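Local coordinates for protein cellulose hydrolase (Bacillus licheniformis, PDB 4YZT) that probably hydrolyses internal beta-1,4-glucosidic bonds of cellulose as a three-module family 5 endoglucanase, and binds cellotetraose in a cleft of its barrel domain, at residues A[65-69]-A[324-328]; A[269-274]-A[286-291]; A[303-307]-A[318-324]. One frame throughout, in Å; residues are numbered along the deposited sequence.

Contact 1 (A[65-69]-A[324-328]); sequences DAGFK and KEIVI
Gly67 and Ile328 bring the two backbones within 6.3 Å (CA to CA), where helix 57-66 ends against helix 321-330, the first and last outer helices of the (beta/alpha)8 barrel. Gly67, at phi 108°, closes the earlier helix in a Schellman motif and turns the chain so that Phe68 can lean over Ile328. The ring of Phe68 receives CD1 of Ile328 almost squarely on one face: this methyl lies 3.7 Å from the ring centroid and only 5° off the normal, a CH-pi contact. The longer branch of Ile328 bends at chi2 -54°, which sets CD1 over the ring and also 3.4 Å from Ala66 O. Val327 CG1 meets the ring obliquely, 3.9 Å from Phe68 CE1, while Trp303 of the barrel packs on the same phenyl group and on Val327. Outward from this apolar core, Ala66 CB rests 4.2 Å from Lys324 CD. The ammonium beyond it forms a salt bridge with its neighbour, Lys324 NZ to Glu325 OE2 at 2.6 Å, approached from above the carboxylate plane. Lys324 NZ also donates to a water that lies 2.7 Å from Ala66 O. Where these first and last outer helices meet, CH-pi and apolar packing thus hold the buried side, and the water and salt bridge the partly exposed one.

Contact 2 (A[269-274]-A[286-291]); sequences IGEYGT and YHDTFV. With BGC (beta-D-glucopyranose), chain B.
Tyr272 and Phe290 form the centre of this contact within a beta-alpha-beta unit of the TIM barrel, in which helix 280-296 runs back over strand 267-272. The short segments are nearly antiparallel, at 166°, with their axes 11.7 Å apart, and aromatic side chains fill the interval. Here the packing is tight. Tyr272 CB lies 3.6 Å from Phe290 CE2, and the two rings meet obliquely, centroids 5.2 Å apart and planes inclined by 37°, neither stacked nor edge-to-face. With its CG set between the backbone N and the carbonyl carbon (chi1 77°), Tyr272 points its ring along the helix surface, where CE1 also touches His287 CD2. Ile269 comes from the opposite direction to meet the far end of the phenyl group, CD1 to Phe290 CZ at 3.9 Å. Toward Gly273 and Thr274 the packing is looser: Thr274 CG2 stays 4.3 Å from Tyr286 CD1, and a water in the plane of the Tyr286 ring accepts from Gly273 N and donates to Tyr286 OH, which is also hydrogen-bonded to Ser226 O. A closer local touch interrupts this side, Thr274 OG1 lying at the edge of the His287 ring, 3.4 Å from CE1, while His287 ND1 is engaged with Lys283 O. Glu271 turns away from the helix into the sugar pocket and accepts from O2 of the chain B glucose through OE2 at 2.7 Å. Deep in the packed side, the methyl CG2 of Val291 abuts Tyr272 OH at 3.4 Å.

Contact 3 (A[303-307]-A[318-324]); sequences WWDNG and WRDPVVK. With BGC (beta-D-glucopyranose), chain C; BGC (beta-D-glucopyranose), chain B.
Arg319 directs both NH1 and NH2 at Gly307 O, each 3.1 Å away, the carbonyl oxygen lying near the guanidinium plane; both bonds are bent and weak. They join the loop after the last strand of the TIM barrel to the approach to helix 321-330. An Asx turn shapes this loop: Asp305 OD1 accepts from Gly307 N at 3.0 Å, while Asp305 OD2 is held by Trp35 and Phe311. The same loop grips the sugar. Trp304 NE1 donates to O2 of the chain C glucose at 3.0 Å and Asn306 ND2 to its O3, while C3 of the chain B glucose lies over one face of the Trp304 indole, toward its rim. On the helix side Asp320 is the N-cap, its OD1 accepting from Val323 N in a nearly straight bond (168°), and its OD2 is salt-bridged to Lys283. Away from the sugar, the packing rests on Trp303. Its CG is anti to the backbone N (chi1 -157°), which sends the indole toward the helix. There it meets Trp318 rim to rim, CZ3 to CZ3 at 3.6 Å, with the planes inclined by only 6° and neither ring over the other. Val323 CG1 fits at the edge of Trp303, in its plane and 3.9 Å from CH2. Lys324 passes its CA close to that same corner, and its CG sits 3.5 Å above the centre of the Trp318 ring.

Overall arrangement
All three contacts belong to the eight-stranded barrel domain. Along the chain, the segments of contact 2 and then those of contact 3 come between the two segments of contact 1. Contacts 1 and 3 have centres about 9 Å apart and share Lys324 and helix 321-330; contact 2 is centred about 13 Å from contact 1 and 11 Å from contact 3. Helix 321-330 packs against the end of helix 57-66 in contact 1, and its Val327 and Val323 touch helix 280-296, with Trp303 touching side chains of all three contacts. Adjacent strands link contacts 2 and 3, whose inner ends, Glu271 and Trp304, both reach the chain B glucose, connecting the outer helical layer with the cellotetraose cleft.

Contact 1 (A[65-69]-A[324-328])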
loop_
_atom_site.group_PDB
_atom_site.type_symbol
_atom_site.label_atom_id
_atom_site.label_comp_id
_atom_site.label_asym_id
_atom_site.label_seq_id
_atom_site.Cartn_x
_atom_site.Cartn_y
_atom_site.Cartn_z
ATOM N N ASP A 65 8.010 17.188 -4.586
ATOM C CA ASP A 65 8.147 17.190 -6.043
ATOM C C ASP A 65 7.051 16.357 -6.705
ATOM O O ASP A 65 6.580 16.692 -7.793
ATOM C CB ASP A 65 9.508 16.642 -6.473
ATOM C CG ASP A 65 10.640 17.592 -6.187
ATOM O OD1 ASP A 65 10.369 18.753 -5.796
ATOM O OD2 ASP A 65 11.803 17.183 -6.386
ATOM N N ALA A 66 6.660 15.279 -6.034
ATOM C CA ALA A 66 5.652 14.348 -6.535
ATOM C C ALA A 66 4.248 14.964 -6.572
ATOM O O ALA A 66 3.429 14.612 -7.426
ATOM C CB ALA A 66 5.642 13.096 -5.684
ATOM N N GLY A 67 3.973 15.872 -5.640
ATOM C CA GLY A 67 2.694 16.559 -5.605
ATOM C C GLY A 67 1.767 16.143 -4.475
ATOM O O GLY A 67 0.579 16.455 -4.514
ATOM N N PHE A 68 2.285 15.450 -3.465
ATOM C CA PHE A 68 1.440 15.156 -2.298
ATOM C C PHE A 68 1.217 16.435 -1.495
ATOM O O PHE A 68 2.109 17.279 -1.398
ATOM C CB PHE A 68 2.053 14.049 -1.436
ATOM C CG PHE A 68 2.062 12.722 -2.128
ATOM C CD1 PHE A 68 0.942 11.903 -2.082
ATOM C CD2 PHE A 68 3.159 12.324 -2.881
ATOM C CE1 PHE A 68 0.922 10.677 -2.745
ATOM C CE2 PHE A 68 3.145 11.103 -3.544
ATOM C CZ PHE A 68 2.019 10.289 -3.473
ATOM N N LYS A 69 0.015 16.595 -0.955
ATOM C CA LYS A 69 -0.295 17.781 -0.154
ATOM C C LYS A 69 -0.106 17.533 1.347
ATOM O O LYS A 69 0.026 18.472 2.136
ATOM C CB LYS A 69 -1.723 18.252 -0.416
ATOM C CG LYS A 69 -1.947 18.796 -1.818
ATOM C CD LYS A 69 -3.347 19.380 -1.924
ATOM C CE LYS A 69 -3.685 19.831 -3.333
ATOM N NZ LYS A 69 -5.091 20.337 -3.382
ATOM N N LYS A 324 1.885 6.136 -9.070
ATOM C CA LYS A 324 2.085 7.381 -8.334
ATOM C C LYS A 324 1.350 8.547 -8.997
ATOM O O LYS A 324 0.674 9.331 -8.328
ATOM C CB LYS A 324 3.577 7.726 -8.217
ATOM C CG LYS A 324 3.856 9.047 -7.457
ATOM C CD LYS A 324 4.130 10.233 -8.384
ATOM C CE LYS A 324 5.477 10.118 -9.064
ATOM N NZ LYS A 324 5.836 11.357 -9.826
ATOM N N GLU A 325 1.488 8.667 -10.313
ATOM C CA GLU A 325 0.837 9.763 -11.017
ATOM C C GLU A 325 -0.684 9.628 -10.945
ATOM O O GLU A 325 -1.393 10.634 -10.850
ATOM C CB GLU A 325 1.292 9.836 -12.480
ATOM C CG GLU A 325 2.786 10.100 -12.687
ATOM C CD GLU A 325 3.285 11.424 -12.111
ATOM O OE1 GLU A 325 2.467 12.280 -11.702
ATOM O OE2 GLU A 325 4.522 11.614 -12.094
ATOM N N ILE A 326 -1.174 8.391 -10.974
ATOM C CA ILE A 326 -2.593 8.134 -10.817
ATOM C C ILE A 326 -3.086 8.666 -9.467
ATOM O O ILE A 326 -4.118 9.326 -9.405
ATOM C CB ILE A 326 -2.907 6.631 -10.952
ATOM C CG1 ILE A 326 -2.931 6.250 -12.433
ATOM C CG2 ILE A 326 -4.243 6.288 -10.312
ATOM C CD1 ILE A 326 -2.967 4.745 -12.689
ATOM N N VAL A 327 -2.341 8.402 -8.396
ATOM C CA VAL A 327 -2.748 8.864 -7.063
ATOM C C VAL A 327 -2.762 10.394 -6.975
ATOM O O VAL A 327 -3.693 10.985 -6.439
ATOM C CB VAL A 327 -1.817 8.278 -5.969
ATOM C CG1 VAL A 327 -1.995 9.004 -4.631
ATOM C CG2 VAL A 327 -2.075 6.776 -5.802
ATOM N N ILE A 328 -1.734 11.022 -7.528
ATOM C CA ILE A 328 -1.623 12.477 -7.580
ATOM C C ILE A 328 -2.804 13.144 -8.303
ATOM O O ILE A 328 -3.364 14.136 -7.825
ATOM C CB ILE A 328 -0.299 12.873 -8.270
ATOM C CG1 ILE A 328 0.870 12.432 -7.390
ATOM C CG2 ILE A 328 -0.248 14.378 -8.573
ATOM C CD1 ILE A 328 0.790 12.957 -5.973
HETATM O O HOH W 1 4.234 13.871 -9.873
#

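Contact 2 (A[269-274]-A[286-291])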
loop_
_atom_site.group_PDB
_atom_site.type_symbol
_atom_site.label_atom_id
_atom_site.label_comp_id
_atom_site.label_asym_id
_atom_site.label_seq_id
_atom_site.Cartn_x
_atom_site.Cartn_y
_atom_site.Cartn_z
ATOM N N ILE A 269 -8.589 8.877 5.641
ATOM C CA ILE A 269 -8.230 7.477 5.462
ATOM C C ILE A 269 -6.725 7.410 5.704
ATOM O O ILE A 269 -5.936 7.754 4.819
ATOM C CB ILE A 269 -8.606 6.977 4.060
ATOM C CG1 ILE A 269 -10.108 7.154 3.811
ATOM C CG2 ILE A 269 -8.235 5.529 3.882
ATOM C CD1 ILE A 269 -10.465 7.289 2.344
ATOM N N GLY A 270 -6.335 7.051 6.922
ATOM C CA GLY A 270 -4.938 7.189 7.323
ATOM C C GLY A 270 -3.979 6.276 6.585
ATOM O O GLY A 270 -2.784 6.586 6.464
ATOM N N GLU A 271 -4.493 5.138 6.112
ATOM C CA GLU A 271 -3.703 4.206 5.305
ATOM C C GLU A 271 -4.567 3.488 4.279
ATOM O O GLU A 271 -5.669 3.024 4.603
ATOM C CB GLU A 271 -3.006 3.140 6.180
ATOM C CG GLU A 271 -2.049 3.671 7.257
ATOM C CD GLU A 271 -1.408 2.562 8.064
ATOM O OE1 GLU A 271 -1.368 1.410 7.555
ATOM O OE2 GLU A 271 -0.936 2.826 9.200
ATOM N N TYR A 272 -4.045 3.369 3.062
ATOM C CA TYR A 272 -4.592 2.512 2.014
ATOM C C TYR A 272 -3.447 2.162 1.070
ATOM O O TYR A 272 -2.394 2.823 1.077
ATOM C CB TYR A 272 -5.729 3.196 1.228
ATOM C CG TYR A 272 -5.192 4.189 0.233
ATOM C CD1 TYR A 272 -4.952 3.823 -1.096
ATOM C CD2 TYR A 272 -4.870 5.481 0.628
ATOM C CE1 TYR A 272 -4.413 4.731 -2.006
ATOM C CE2 TYR A 272 -4.344 6.401 -0.275
ATOM C CZ TYR A 272 -4.104 6.013 -1.584
ATOM O OH TYR A 272 -3.567 6.923 -2.464
ATOM N N GLY A 273 -3.661 1.149 0.234
ATOM C CA GLY A 273 -2.713 0.850 -0.821
ATOM C C GLY A 273 -2.438 -0.631 -0.949
ATOM O O GLY A 273 -2.862 -1.432 -0.115
ATOM N N THR A 274 -1.718 -1.014 -1.999
ATOM C CA THR A 274 -1.383 -2.422 -2.153
ATOM C C THR A 274 -0.149 -2.726 -1.322
ATOM O O THR A 274 0.618 -1.824 -0.962
ATOM C CB THR A 274 -1.167 -2.825 -3.640
ATOM O OG1 THR A 274 -0.259 -1.916 -4.280
ATOM C CG2 THR A 274 -2.496 -2.796 -4.375
ATOM N N TYR A 286 -7.089 -0.397 -9.196
ATOM C CA TYR A 286 -7.407 -0.359 -7.772
ATOM C C TYR A 286 -7.142 1.033 -7.191
ATOM O O TYR A 286 -7.996 1.620 -6.510
ATOM C CB TYR A 286 -6.599 -1.423 -7.017
ATOM C CG TYR A 286 -6.936 -1.508 -5.543
ATOM C CD1 TYR A 286 -6.273 -0.720 -4.611
ATOM C CD2 TYR A 286 -7.938 -2.362 -5.083
ATOM C CE1 TYR A 286 -6.590 -0.784 -3.264
ATOM C CE2 TYR A 286 -8.242 -2.433 -3.743
ATOM C CZ TYR A 286 -7.578 -1.640 -2.845
ATOM O OH TYR A 286 -7.890 -1.706 -1.502
ATOM N N HIS A 287 -5.966 1.581 -7.473
ATOM C CA HIS A 287 -5.627 2.876 -6.895
ATOM C C HIS A 287 -6.512 3.991 -7.459
ATOM O O HIS A 287 -7.024 4.819 -6.700
ATOM C CB HIS A 287 -4.148 3.186 -7.109
ATOM C CG HIS A 287 -3.244 2.461 -6.159
ATOM N ND1 HIS A 287 -2.863 1.150 -6.345
ATOM C CD2 HIS A 287 -2.654 2.863 -5.004
ATOM C CE1 HIS A 287 -2.073 0.775 -5.353
ATOM N NE2 HIS A 287 -1.931 1.795 -4.523
ATOM N N ASP A 288 -6.724 4.013 -8.772
ATOM C CA ASP A 288 -7.575 5.042 -9.357
ATOM C C ASP A 288 -8.997 4.961 -8.818
ATOM O O ASP A 288 -9.608 5.978 -8.498
ATOM C CB ASP A 288 -7.614 4.940 -10.884
ATOM C CG ASP A 288 -8.527 5.982 -11.499
ATOM O OD1 ASP A 288 -8.138 7.173 -11.548
ATOM O OD2 ASP A 288 -9.647 5.619 -11.916
ATOM N N THR A 289 -9.513 3.740 -8.708
ATOM C CA THR A 289 -10.886 3.547 -8.266
ATOM C C THR A 289 -11.038 3.967 -6.814
ATOM O O THR A 289 -11.955 4.726 -6.482
ATOM C CB THR A 289 -11.338 2.081 -8.423
ATOM O OG1 THR A 289 -11.209 1.690 -9.797
ATOM C CG2 THR A 289 -12.787 1.908 -7.988
ATOM N N PHE A 290 -10.144 3.487 -5.949
ATOM C CA PHE A 290 -10.260 3.840 -4.541
ATOM C C PHE A 290 -10.043 5.329 -4.283
ATOM O O PHE A 290 -10.795 5.941 -3.526
ATOM C CB PHE A 290 -9.290 3.052 -3.663
ATOM C CG PHE A 290 -9.473 3.350 -2.209
ATOM C CD1 PHE A 290 -10.575 2.848 -1.530
ATOM C CD2 PHE A 290 -8.581 4.173 -1.530
ATOM C CE1 PHE A 290 -10.783 3.147 -0.199
ATOM C CE2 PHE A 290 -8.776 4.471 -0.191
ATOM C CZ PHE A 290 -9.874 3.961 0.473
ATOM N N VAL A 291 -9.023 5.920 -4.890
ATOM C CA VAL A 291 -8.758 7.325 -4.598
ATOM C C VAL A 291 -9.892 8.209 -5.134
ATOM O O VAL A 291 -10.278 9.180 -4.477
ATOM C CB VAL A 291 -7.394 7.773 -5.163
ATOM C CG1 VAL A 291 -7.167 9.286 -4.912
ATOM C CG2 VAL A 291 -6.296 6.964 -4.501
HETATM C C2 BGC B . -0.367 -0.542 10.256
HETATM C C3 BGC B . 0.903 -0.464 9.483
HETATM C C4 BGC B . 1.163 -1.700 8.741
HETATM C C5 BGC B . -0.021 -1.977 7.815
HETATM C C6 BGC B . 0.119 -3.164 6.901
HETATM C C1 BGC B . -1.411 -0.881 9.227
HETATM O O1 BGC B . -2.739 -0.650 9.589
HETATM O O2 BGC B . -0.732 0.747 10.840
HETATM O O3 BGC B . 2.069 -0.087 10.343
HETATM O O4 BGC B . 2.419 -1.538 7.989
HETATM O O5 BGC B . -1.191 -2.193 8.666
HETATM O O6 BGC B . 0.135 -4.325 7.716
HETATM O O HOH W 2 -6.187 -0.171 0.067
#

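Contact 3 (A[303-307]-A[318-324])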
loop_
_atom_site.group_PDB
_atom_site.type_symbol
_atom_site.label_atom_id
_atom_site.label_comp_id
_atom_site.label_asym_id
_atom_site.label_seq_id
_atom_site.Cartn_x
_atom_site.Cartn_y
_atom_site.Cartn_z
ATOM N N TRP A 303 -1.623 7.475 1.489
ATOM C CA TRP A 303 -1.067 6.242 0.890
ATOM C C TRP A 303 -0.045 5.572 1.806
ATOM O O TRP A 303 0.885 6.237 2.282
ATOM C CB TRP A 303 -0.408 6.615 -0.449
ATOM C CG TRP A 303 -0.220 5.559 -1.498
ATOM C CD1 TRP A 303 -0.746 4.296 -1.534
ATOM C CD2 TRP A 303 0.545 5.711 -2.703
ATOM N NE1 TRP A 303 -0.334 3.649 -2.695
ATOM C CE2 TRP A 303 0.447 4.505 -3.425
ATOM C CE3 TRP A 303 1.303 6.755 -3.235
ATOM C CZ2 TRP A 303 1.089 4.314 -4.652
ATOM C CZ3 TRP A 303 1.937 6.564 -4.457
ATOM C CH2 TRP A 303 1.834 5.349 -5.141
ATOM N N TRP A 304 -0.204 4.276 2.057
ATOM C CA TRP A 304 0.795 3.567 2.870
ATOM C C TRP A 304 1.983 3.155 2.029
ATOM O O TRP A 304 1.859 2.396 1.059
ATOM C CB TRP A 304 0.208 2.334 3.570
ATOM C CG TRP A 304 1.255 1.635 4.421
ATOM C CD1 TRP A 304 1.854 0.431 4.179
ATOM C CD2 TRP A 304 1.835 2.133 5.642
ATOM N NE1 TRP A 304 2.780 0.152 5.171
ATOM C CE2 TRP A 304 2.779 1.178 6.081
ATOM C CE3 TRP A 304 1.643 3.293 6.404
ATOM C CZ2 TRP A 304 3.524 1.345 7.253
ATOM C CZ3 TRP A 304 2.383 3.457 7.563
ATOM C CH2 TRP A 304 3.315 2.488 7.976
ATOM N N ASP A 305 3.144 3.659 2.429
ATOM C CA ASP A 305 4.394 3.349 1.759
ATOM C C ASP A 305 5.415 2.944 2.826
ATOM O O ASP A 305 5.890 3.788 3.597
ATOM C CB ASP A 305 4.855 4.561 0.947
ATOM C CG ASP A 305 6.078 4.275 0.094
ATOM O OD1 ASP A 305 6.679 3.189 0.244
ATOM O OD2 ASP A 305 6.442 5.142 -0.733
ATOM N N ASN A 306 5.739 1.658 2.900
ATOM C CA ASN A 306 6.697 1.222 3.910
ATOM C C ASN A 306 8.163 1.366 3.480
ATOM O O ASN A 306 9.064 0.950 4.202
ATOM C CB ASN A 306 6.422 -0.230 4.334
ATOM C CG ASN A 306 6.709 -1.252 3.230
ATOM O OD1 ASN A 306 7.157 -0.914 2.131
ATOM N ND2 ASN A 306 6.463 -2.525 3.542
ATOM N N GLY A 307 8.391 1.951 2.306
ATOM C CA GLY A 307 9.742 2.173 1.824
ATOM C C GLY A 307 10.170 1.143 0.792
ATOM O O GLY A 307 11.137 1.349 0.059
ATOM N N TRP A 318 10.348 6.669 -8.054
ATOM C CA TRP A 318 9.214 5.800 -7.765
ATOM C C TRP A 318 9.327 4.479 -8.522
ATOM O O TRP A 318 9.622 4.480 -9.708
ATOM C CB TRP A 318 7.918 6.520 -8.122
ATOM C CG TRP A 318 7.715 7.721 -7.254
ATOM C CD1 TRP A 318 8.276 8.952 -7.410
ATOM C CD2 TRP A 318 6.925 7.787 -6.067
ATOM N NE1 TRP A 318 7.874 9.789 -6.399
ATOM C CE2 TRP A 318 7.034 9.101 -5.563
ATOM C CE3 TRP A 318 6.129 6.860 -5.376
ATOM C CZ2 TRP A 318 6.376 9.516 -4.406
ATOM C CZ3 TRP A 318 5.466 7.281 -4.238
ATOM C CH2 TRP A 318 5.606 8.591 -3.758
ATOM N N ARG A 319 9.101 3.358 -7.834
ATOM C CA ARG A 319 9.245 2.037 -8.456
ATOM C C ARG A 319 8.176 1.793 -9.526
ATOM O O ARG A 319 8.379 1.027 -10.467
ATOM C CB ARG A 319 9.180 0.935 -7.389
ATOM C CG ARG A 319 10.379 0.911 -6.446
ATOM C CD ARG A 319 10.208 -0.140 -5.353
ATOM N NE ARG A 319 11.350 -0.175 -4.440
ATOM C CZ ARG A 319 11.431 0.541 -3.319
ATOM N NH1 ARG A 319 10.436 1.346 -2.963
ATOM N NH2 ARG A 319 12.507 0.440 -2.549
ATOM N N ASP A 320 7.032 2.443 -9.358
ATOM C CA ASP A 320 5.950 2.417 -10.340
ATOM C C ASP A 320 5.486 3.857 -10.512
ATOM O O ASP A 320 4.662 4.339 -9.744
ATOM C CB ASP A 320 4.801 1.512 -9.871
ATOM C CG ASP A 320 3.670 1.402 -10.890
ATOM O OD1 ASP A 320 3.651 2.182 -11.862
ATOM O OD2 ASP A 320 2.793 0.530 -10.710
ATOM N N PRO A 321 6.040 4.562 -11.499
ATOM C CA PRO A 321 5.744 5.990 -11.608
ATOM C C PRO A 321 4.305 6.251 -12.030
ATOM O O PRO A 321 3.745 7.291 -11.683
ATOM C CB PRO A 321 6.709 6.466 -12.692
ATOM C CG PRO A 321 7.770 5.440 -12.729
ATOM C CD PRO A 321 7.122 4.156 -12.417
ATOM N N VAL A 322 3.733 5.328 -12.795
ATOM C CA VAL A 322 2.366 5.493 -13.277
ATOM C C VAL A 322 1.368 5.446 -12.122
ATOM O O VAL A 322 0.481 6.302 -12.038
ATOM C CB VAL A 322 2.001 4.420 -14.319
ATOM C CG1 VAL A 322 0.508 4.447 -14.626
ATOM C CG2 VAL A 322 2.842 4.609 -15.582
ATOM N N VAL A 323 1.502 4.464 -11.231
ATOM C CA VAL A 323 0.545 4.370 -10.135
ATOM C C VAL A 323 0.669 5.622 -9.241
ATOM O O VAL A 323 -0.343 6.134 -8.748
ATOM C CB VAL A 323 0.713 3.068 -9.316
ATOM C CG1 VAL A 323 1.916 3.146 -8.362
ATOM C CG2 VAL A 323 -0.553 2.771 -8.540
ATOM N N LYS A 324 1.885 6.136 -9.070
ATOM C CA LYS A 324 2.085 7.381 -8.334
ATOM C C LYS A 324 1.350 8.547 -8.997
ATOM O O LYS A 324 0.674 9.331 -8.328
ATOM C CB LYS A 324 3.577 7.726 -8.217
ATOM C CG LYS A 324 3.856 9.047 -7.457
ATOM C CD LYS A 324 4.130 10.233 -8.384
ATOM C CE LYS A 324 5.477 10.118 -9.064
ATOM N NZ LYS A 324 5.836 11.357 -9.826
HETATM C C2 BGC C . 4.419 -2.575 7.199
HETATM C C3 BGC C . 5.346 -3.734 7.384
HETATM C C4 BGC C . 5.791 -3.825 8.810
HETATM C C5 BGC C . 4.596 -3.905 9.743
HETATM C C6 BGC C . 5.066 -3.938 11.174
HETATM C C1 BGC C . 3.247 -2.673 8.142
HETATM O O2 BGC C . 3.935 -2.494 5.840
HETATM O O3 BGC C . 6.473 -3.591 6.466
HETATM O O4 BGC C . 6.631 -5.015 9.079
HETATM O O5 BGC C . 3.680 -2.761 9.558
HETATM O O6 BGC C . 3.972 -4.220 12.044
HETATM C C2 BGC B . -0.367 -0.542 10.256
HETATM C C3 BGC B . 0.903 -0.464 9.483
HETATM C C4 BGC B . 1.163 -1.700 8.741
HETATM C C5 BGC B . -0.021 -1.977 7.815
HETATM C C6 BGC B . 0.119 -3.164 6.901
HETATM C C1 BGC B . -1.411 -0.881 9.227
HETATM O O1 BGC B . -2.739 -0.650 9.589
HETATM O O2 BGC B . -0.732 0.747 10.840
HETATM O O3 BGC B . 2.069 -0.087 10.343
HETATM O O4 BGC B . 2.419 -1.538 7.989
HETATM O O5 BGC B . -1.191 -2.193 8.666
HETATM O O6 BGC B . 0.135 -4.325 7.716
#